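Local coordinates for protein thioesterase (Streptomyces coelicolor, PDB 3QMW) that probably hydrolyses thioesters as an alpha/beta-hydrolase-fold thioesterase of the prodiginine biosynthetic pathway, at residues E73-T78 with L181-R186; L82-A87 with L118-A123. All blocks are in the same frame, centred on the assembly; numbering follows the deposited sequence.

Contact 1 of 2, residues E73-T78 with L181-R186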
ATOM      1  N   GLU D  73      33.972  11.046   2.579  1.00 55.66           N
ATOM      2  CA  GLU D  73      34.170  10.286   3.803  1.00 55.96           C
ATOM      3  C   GLU D  73      34.431   8.824   3.490  1.00 56.04           C
ATOM      4  O   GLU D  73      33.989   8.309   2.477  1.00 56.11           O
ATOM      5  CB  GLU D  73      32.966  10.450   4.719  1.00 56.09           C
ATOM      6  CG  GLU D  73      32.709  11.901   5.105  1.00 57.26           C
ATOM      7  CD  GLU D  73      31.296  12.138   5.604  1.00 58.87           C
ATOM      8  OE1 GLU D  73      30.835  11.341   6.454  1.00 58.68           O
ATOM      9  OE2 GLU D  73      30.654  13.119   5.141  1.00 59.99           O
ATOM     10  N   ARG D  74      35.173   8.164   4.366  1.00 56.55           N
ATOM     11  CA  ARG D  74      35.580   6.786   4.145  1.00 56.92           C
ATOM     12  C   ARG D  74      34.443   5.824   4.533  1.00 56.90           C
ATOM     13  O   ARG D  74      33.881   5.936   5.630  1.00 56.76           O
ATOM     14  CB  ARG D  74      36.838   6.491   4.967  1.00 57.20           C
ATOM     15  CG  ARG D  74      37.455   5.107   4.743  1.00 58.31           C
ATOM     16  CD  ARG D  74      37.874   4.470   6.076  1.00 60.08           C
ATOM     17  NE  ARG D  74      36.722   4.282   6.966  1.00 61.26           N
ATOM     18  CZ  ARG D  74      36.780   3.766   8.192  1.00 62.00           C
ATOM     19  NH1 ARG D  74      37.944   3.364   8.705  1.00 62.34           N
ATOM     20  NH2 ARG D  74      35.662   3.642   8.907  1.00 62.00           N
ATOM     21  N   PRO D  75      34.102   4.874   3.639  1.00 56.66           N
ATOM     22  CA  PRO D  75      33.086   3.881   3.974  1.00 56.72           C
ATOM     23  C   PRO D  75      33.599   2.806   4.937  1.00 56.90           C
ATOM     24  O   PRO D  75      34.752   2.370   4.837  1.00 57.06           O
ATOM     25  CB  PRO D  75      32.760   3.248   2.621  1.00 56.58           C
ATOM     26  CG  PRO D  75      34.021   3.348   1.859  1.00 56.72           C
ATOM     27  CD  PRO D  75      34.652   4.653   2.291  1.00 56.66           C
ATOM     28  N   TYR D  76      32.740   2.376   5.854  1.00 56.82           N
ATOM     29  CA  TYR D  76      33.076   1.294   6.753  1.00 56.94           C
ATOM     30  C   TYR D  76      33.053  -0.032   5.990  1.00 56.94           C
ATOM     31  O   TYR D  76      32.234  -0.219   5.077  1.00 56.69           O
ATOM     32  CB  TYR D  76      32.078   1.227   7.909  1.00 57.09           C
ATOM     33  CG  TYR D  76      32.078   2.418   8.841  1.00 57.54           C
ATOM     34  CD1 TYR D  76      32.746   2.373  10.061  1.00 58.42           C
ATOM     35  CD2 TYR D  76      31.382   3.577   8.522  1.00 58.62           C
ATOM     36  CE1 TYR D  76      32.731   3.455  10.929  1.00 58.80           C
ATOM     37  CE2 TYR D  76      31.358   4.664   9.391  1.00 59.37           C
ATOM     38  CZ  TYR D  76      32.035   4.598  10.586  1.00 59.35           C
ATOM     39  OH  TYR D  76      32.006   5.680  11.432  1.00 60.63           O
ATOM     40  N   ASP D  77      33.961  -0.937   6.366  1.00 57.04           N
ATOM     41  CA  ASP D  77      33.943  -2.334   5.903  1.00 57.10           C
ATOM     42  C   ASP D  77      33.685  -3.333   7.046  1.00 57.13           C
ATOM     43  O   ASP D  77      33.758  -4.540   6.838  1.00 57.16           O
ATOM     44  CB  ASP D  77      35.237  -2.685   5.150  1.00 57.11           C
ATOM     45  CG  ASP D  77      36.465  -2.738   6.057  1.00 57.68           C
ATOM     46  OD1 ASP D  77      37.091  -1.677   6.292  1.00 57.36           O
ATOM     47  OD2 ASP D  77      36.818  -3.849   6.519  1.00 58.25           O
ATOM     48  N   THR D  78      33.356  -2.823   8.238  1.00 57.38           N
ATOM     49  CA  THR D  78      33.109  -3.658   9.418  1.00 57.68           C
ATOM     50  C   THR D  78      31.730  -3.335  10.008  1.00 57.75           C
ATOM     51  O   THR D  78      31.385  -2.160  10.221  1.00 57.56           O
ATOM     52  CB  THR D  78      34.214  -3.460  10.500  1.00 57.83           C
ATOM     53  OG1 THR D  78      35.508  -3.648   9.913  1.00 58.51           O
ATOM     54  CG2 THR D  78      34.046  -4.455  11.655  1.00 57.83           C
ATOM     55  N   LEU D 181      30.540  -0.114  -2.755  1.00 46.60           N
ATOM     56  CA  LEU D 181      30.021  -1.470  -2.886  1.00 46.48           C
ATOM     57  C   LEU D 181      30.922  -2.451  -2.137  1.00 46.76           C
ATOM     58  O   LEU D 181      30.472  -3.125  -1.209  1.00 46.25           O
ATOM     59  CB  LEU D 181      29.914  -1.868  -4.361  1.00 46.12           C
ATOM     60  CG  LEU D 181      29.332  -3.259  -4.658  1.00 46.44           C
ATOM     61  CD1 LEU D 181      27.971  -3.447  -4.001  1.00 45.34           C
ATOM     62  CD2 LEU D 181      29.230  -3.505  -6.164  1.00 46.31           C
ATOM     63  N   ARG D 182      32.197  -2.508  -2.530  1.00 47.45           N
ATOM     64  CA  ARG D 182      33.181  -3.403  -1.893  1.00 47.78           C
ATOM     65  C   ARG D 182      33.208  -3.235  -0.376  1.00 47.95           C
ATOM     66  O   ARG D 182      33.273  -4.215   0.352  1.00 47.97           O
ATOM     67  CB  ARG D 182      34.594  -3.154  -2.438  1.00 48.13           C
ATOM     68  CG  ARG D 182      34.867  -3.688  -3.845  1.00 48.57           C
ATOM     69  CD  ARG D 182      36.313  -3.433  -4.240  1.00 48.64           C
ATOM     70  NE  ARG D 182      36.547  -3.559  -5.678  1.00 50.04           N
ATOM     71  CZ  ARG D 182      36.656  -4.713  -6.338  1.00 52.49           C
ATOM     72  NH1 ARG D 182      36.534  -5.883  -5.711  1.00 53.91           N
ATOM     73  NH2 ARG D 182      36.878  -4.707  -7.646  1.00 53.19           N
ATOM     74  N   ALA D 183      33.160  -1.996   0.098  1.00 48.34           N
ATOM     75  CA  ALA D 183      33.143  -1.742   1.534  1.00 49.20           C
ATOM     76  C   ALA D 183      31.807  -2.167   2.165  1.00 50.14           C
ATOM     77  O   ALA D 183      31.775  -2.636   3.307  1.00 50.23           O
ATOM     78  CB  ALA D 183      33.439  -0.282   1.820  1.00 49.18           C
ATOM     79  N   ASP D 184      30.707  -2.012   1.428  1.00 51.08           N
ATOM     80  CA  ASP D 184      29.406  -2.523   1.884  1.00 51.63           C
ATOM     81  C   ASP D 184      29.389  -4.054   1.937  1.00 52.33           C
ATOM     82  O   ASP D 184      28.935  -4.634   2.918  1.00 52.13           O
ATOM     83  CB  ASP D 184      28.260  -2.044   0.974  1.00 51.60           C
ATOM     84  CG  ASP D 184      27.840  -0.597   1.233  1.00 51.60           C
ATOM     85  OD1 ASP D 184      28.290   0.027   2.221  1.00 52.55           O
ATOM     86  OD2 ASP D 184      27.039  -0.075   0.425  1.00 50.85           O
ATOM     87  N   LEU D 185      29.864  -4.703   0.878  1.00 53.44           N
ATOM     88  CA  LEU D 185      29.837  -6.168   0.811  1.00 54.62           C
ATOM     89  C   LEU D 185      30.767  -6.842   1.827  1.00 55.74           C
ATOM     90  O   LEU D 185      30.550  -7.990   2.216  1.00 55.90           O
ATOM     91  CB  LEU D 185      30.179  -6.674  -0.596  1.00 54.50           C
ATOM     92  CG  LEU D 185      29.054  -6.928  -1.602  1.00 54.17           C
ATOM     93  CD1 LEU D 185      29.662  -7.468  -2.878  1.00 53.07           C
ATOM     94  CD2 LEU D 185      28.016  -7.912  -1.071  1.00 53.72           C
ATOM     95  N   ARG D 186      31.808  -6.138   2.243  1.00 57.23           N
ATOM     96  CA  ARG D 186      32.785  -6.705   3.160  1.00 58.19           C
ATOM     97  C   ARG D 186      32.207  -6.834   4.564  1.00 58.55           C
ATOM     98  O   ARG D 186      32.514  -7.780   5.282  1.00 58.55           O
ATOM     99  CB  ARG D 186      34.057  -5.853   3.192  1.00 58.59           C
ATOM    100  CG  ARG D 186      35.005  -6.259   4.303  1.00 59.80           C
ATOM    101  CD  ARG D 186      36.451  -5.995   3.984  1.00 61.35           C
ATOM    102  NE  ARG D 186      37.232  -6.027   5.215  1.00 62.64           N
ATOM    103  CZ  ARG D 186      38.489  -6.439   5.315  1.00 64.23           C
ATOM    104  NH1 ARG D 186      39.084  -6.412   6.505  1.00 64.78           N
ATOM    105  NH2 ARG D 186      39.150  -6.883   4.245  1.00 64.65           N
TER

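Contact 2 of 2, residues L82-A87 with L118-A123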
ATOM      1  N   LEU D  82      29.957   0.239  12.268  1.00 55.56           N
ATOM      2  CA  LEU D  82      28.920   0.858  11.443  1.00 55.17           C
ATOM      3  C   LEU D  82      27.598   0.921  12.193  1.00 54.69           C
ATOM      4  O   LEU D  82      27.000   1.996  12.335  1.00 54.38           O
ATOM      5  CB  LEU D  82      28.747   0.085  10.133  1.00 55.16           C
ATOM      6  CG  LEU D  82      27.803   0.675   9.087  1.00 54.51           C
ATOM      7  CD1 LEU D  82      28.101   2.138   8.842  1.00 53.14           C
ATOM      8  CD2 LEU D  82      27.907  -0.130   7.804  1.00 54.03           C
ATOM      9  N   ALA D  83      27.157  -0.233  12.685  1.00 54.29           N
ATOM     10  CA  ALA D  83      25.945  -0.307  13.498  1.00 54.29           C
ATOM     11  C   ALA D  83      25.998   0.651  14.694  1.00 54.34           C
ATOM     12  O   ALA D  83      25.005   1.304  15.012  1.00 54.12           O
ATOM     13  CB  ALA D  83      25.709  -1.732  13.963  1.00 54.18           C
ATOM     14  N   GLU D  84      27.165   0.742  15.337  1.00 54.66           N
ATOM     15  CA  GLU D  84      27.369   1.648  16.482  1.00 54.71           C
ATOM     16  C   GLU D  84      27.375   3.122  16.088  1.00 54.14           C
ATOM     17  O   GLU D  84      26.817   3.950  16.799  1.00 54.02           O
ATOM     18  CB  GLU D  84      28.644   1.279  17.266  1.00 55.07           C
ATOM     19  CG  GLU D  84      28.418   0.098  18.207  1.00 55.89           C
ATOM     20  CD  GLU D  84      29.642  -0.338  18.986  1.00 57.89           C
ATOM     21  OE1 GLU D  84      30.790  -0.160  18.510  1.00 57.93           O
ATOM     22  OE2 GLU D  84      29.433  -0.896  20.086  1.00 59.83           O
ATOM     23  N   ALA D  85      27.993   3.446  14.958  1.00 53.87           N
ATOM     24  CA  ALA D  85      27.933   4.810  14.418  1.00 53.69           C
ATOM     25  C   ALA D  85      26.482   5.199  14.122  1.00 53.55           C
ATOM     26  O   ALA D  85      26.050   6.314  14.446  1.00 53.33           O
ATOM     27  CB  ALA D  85      28.786   4.925  13.155  1.00 53.50           C
ATOM     28  N   VAL D  86      25.742   4.263  13.515  1.00 53.31           N
ATOM     29  CA  VAL D  86      24.330   4.464  13.151  1.00 53.07           C
ATOM     30  C   VAL D  86      23.438   4.771  14.365  1.00 53.08           C
ATOM     31  O   VAL D  86      22.589   5.672  14.323  1.00 52.71           O
ATOM     32  CB  VAL D  86      23.760   3.224  12.398  1.00 53.10           C
ATOM     33  CG1 VAL D  86      22.228   3.210  12.431  1.00 52.56           C
ATOM     34  CG2 VAL D  86      24.278   3.173  10.964  1.00 52.39           C
ATOM     35  N   ALA D  87      23.631   4.008  15.436  1.00 53.19           N
ATOM     36  CA  ALA D  87      22.852   4.176  16.653  1.00 53.24           C
ATOM     37  C   ALA D  87      23.205   5.506  17.317  1.00 53.55           C
ATOM     38  O   ALA D  87      22.318   6.219  17.793  1.00 53.73           O
ATOM     39  CB  ALA D  87      23.084   3.007  17.602  1.00 53.27           C
ATOM     40  N   LEU D 118      20.906  -1.002  19.987  1.00 57.22           N
ATOM     41  CA  LEU D 118      20.045  -0.088  20.741  1.00 58.06           C
ATOM     42  C   LEU D 118      19.434  -0.772  21.983  1.00 58.92           C
ATOM     43  O   LEU D 118      19.080  -0.099  22.959  1.00 58.86           O
ATOM     44  CB  LEU D 118      18.950   0.490  19.839  1.00 58.04           C
ATOM     45  CG  LEU D 118      19.443   1.463  18.757  1.00 58.21           C
ATOM     46  CD1 LEU D 118      18.402   1.604  17.655  1.00 58.33           C
ATOM     47  CD2 LEU D 118      19.790   2.826  19.341  1.00 57.32           C
ATOM     48  N   ARG D 119      19.308  -2.101  21.942  1.00 59.83           N
ATOM     49  CA  ARG D 119      18.874  -2.879  23.113  1.00 60.44           C
ATOM     50  C   ARG D 119      19.939  -2.845  24.199  1.00 61.19           C
ATOM     51  O   ARG D 119      19.645  -2.481  25.341  1.00 61.73           O
ATOM     52  CB  ARG D 119      18.562  -4.341  22.749  1.00 60.43           C
ATOM     53  CG  ARG D 119      18.187  -5.229  23.947  1.00 59.69           C
ATOM     54  CD  ARG D 119      17.582  -6.554  23.510  1.00 58.88           C
ATOM     55  NE  ARG D 119      18.552  -7.425  22.845  1.00 57.94           N
ATOM     56  CZ  ARG D 119      18.327  -8.699  22.504  1.00 57.78           C
ATOM     57  NH1 ARG D 119      17.161  -9.288  22.763  1.00 57.28           N
ATOM     58  NH2 ARG D 119      19.283  -9.401  21.902  1.00 58.05           N
ATOM     59  N   ARG D 120      21.169  -3.212  23.839  1.00 61.75           N
ATOM     60  CA  ARG D 120      22.294  -3.193  24.783  1.00 62.26           C
ATOM     61  C   ARG D 120      22.438  -1.836  25.484  1.00 62.44           C
ATOM     62  O   ARG D 120      22.741  -1.781  26.675  1.00 62.63           O
ATOM     63  CB  ARG D 120      23.617  -3.554  24.090  1.00 62.42           C
ATOM     64  CG  ARG D 120      23.626  -4.917  23.380  1.00 63.12           C
ATOM     65  CD  ARG D 120      25.040  -5.524  23.302  1.00 64.11           C
ATOM     66  NE  ARG D 120      26.074  -4.533  22.977  1.00 64.92           N
ATOM     67  CZ  ARG D 120      26.512  -4.240  21.750  1.00 65.38           C
ATOM     68  NH1 ARG D 120      27.458  -3.316  21.593  1.00 65.35           N
ATOM     69  NH2 ARG D 120      26.020  -4.856  20.679  1.00 65.63           N
ATOM     70  N   ARG D 121      22.209  -0.755  24.745  1.00 62.65           N
ATOM     71  CA  ARG D 121      22.287   0.594  25.297  1.00 62.89           C
ATOM     72  C   ARG D 121      21.014   0.965  26.046  1.00 63.04           C
ATOM     73  O   ARG D 121      20.928   2.040  26.639  1.00 63.05           O
ATOM     74  CB  ARG D 121      22.536   1.609  24.183  1.00 63.01           C
ATOM     75  CG  ARG D 121      23.862   1.440  23.447  1.00 63.45           C
ATOM     76  CD  ARG D 121      24.079   2.616  22.515  1.00 64.71           C
ATOM     77  NE  ARG D 121      25.184   2.427  21.568  1.00 65.75           N
ATOM     78  CZ  ARG D 121      25.624   3.366  20.725  1.00 65.48           C
ATOM     79  NH1 ARG D 121      25.068   4.577  20.705  1.00 65.16           N
ATOM     80  NH2 ARG D 121      26.630   3.099  19.899  1.00 65.95           N
ATOM     81  N   GLY D 122      20.024   0.080  26.005  1.00 63.28           N
ATOM     82  CA  GLY D 122      18.765   0.299  26.690  1.00 63.65           C
ATOM     83  C   GLY D 122      17.954   1.425  26.088  1.00 63.98           C
ATOM     84  O   GLY D 122      17.291   2.163  26.809  1.00 64.13           O
ATOM     85  N   ALA D 123      18.005   1.554  24.765  1.00 64.42           N
ATOM     86  CA  ALA D 123      17.228   2.569  24.052  1.00 64.67           C
ATOM     87  C   ALA D 123      15.790   2.089  23.862  1.00 64.83           C
ATOM     88  O   ALA D 123      15.568   0.883  23.742  1.00 64.80           O
ATOM     89  CB  ALA D 123      17.860   2.855  22.708  1.00 64.82           C
TER

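Contact 1 of 2, residues E73-T78 with L181-R186
Asp77 and Arg186 meet through their first torsions: CG of Asp77 sits between its own backbone N and carbonyl carbon (chi1 69°), while CG of Arg186 is anti to its backbone N (chi1 170°). The two side chains then run side by side and point the same way, the arginine extended from CG to NE. They close a salt bridge in which Asp77 OD2 lies 2.6 Å from Arg186 NE. The hydrogen bond within it is weak, 120° at the hydrogen; OD2 comes obliquely to the guanidinium, and the two planes are steeply inclined to each other. The aliphatic part of the arginine joins in: Arg186 CG rests 3.7 Å from Asp77 CB.

One helical turn earlier, Ala183 faces the loop with its methyl group. Its CB touches the ring of Pro75, 3.7 Å from CG, and also lies 3.5 Å from Tyr76 O. The carbonyl of Ala183 receives a nearly straight CA-H...O contact, Asp77 CA to Ala183 O 3.4 Å. Asp184, next along the helix, binds Gly40 N and makes a salt bridge to Arg67, earlier in the same loop as 73-78, a second link between helix and loop. This is a loop-on-helix contact near the surface of an alpha/beta-hydrolase fold, joining the segment that leads into helix 79-91 to helix 178-189, which lies between strands 129-132 and 203-208 in sequence.

Contact 2 of 2, residues L82-A87 with L118-A123
Charge pairing links Glu84 to Arg120 on the exposed side of the contact. The two side chains cross at about a right angle, and Glu84 OE2 comes 3.5 Å from Arg120 NH1, in the plane of the guanidinium and at its edge. Glu80 stands near Glu84 as a like charge and forms a weak, long ion pair with Arg120, so the arginine probably eases that repulsion.

Hydrogen bonding is represented by Arg121, whose chain, extended from CG to NE, carries the guanidinium to Glu84 and Ala87 of helix 79-91. Its NH2 gives a weak bond to the backbone Glu84 O, 3.2 Å away and 130° at the hydrogen. NH1 has stronger partners just beyond, the carboxylates of Asp88 and Glu91.

Apolar contact lies beneath. Ala87 CB packs against Leu118 CD2 at 3.7 Å, and the same methyl lies 3.9 Å above the Arg121 guanidinium plane, offset toward its rim. Past the arginines, Gly122 has positive phi and ends helix 106-120 in a Schellman motif.

The chemistry is thus mixed: the buried alanine-leucine pair has the Arg121 guanidinium against the alanine methyl, Arg120 pairs with Glu84 nearby, and acidic side chains of helix 79-91 probably balance much of the arginines' positive charge.

In the fold
Contact 2 is nested along the chain inside the loop closed by contact 1: 73-78 leads directly into helix 79-91, which carries 82-87; 118-123 follows at the end of helix 106-120, and 181-186 comes last, on helix 178-189. Their centres are about 19 Å apart. Tyr76 links the segments 73-78 and 82-87, its CD2 lying 3.6 Å from Leu82 CD1 and its OH 3.7 Å from Ala85 CB. Contact 1 fixes the loop leading into helix 79-91, and contact 2 sets the helix against the end of helix 106-120. The latter helix follows Ser105, the probable nucleophile. Trp11 of the second subunit packs on Ala85 and Val86, so segment 82-87 also lies against that subunit.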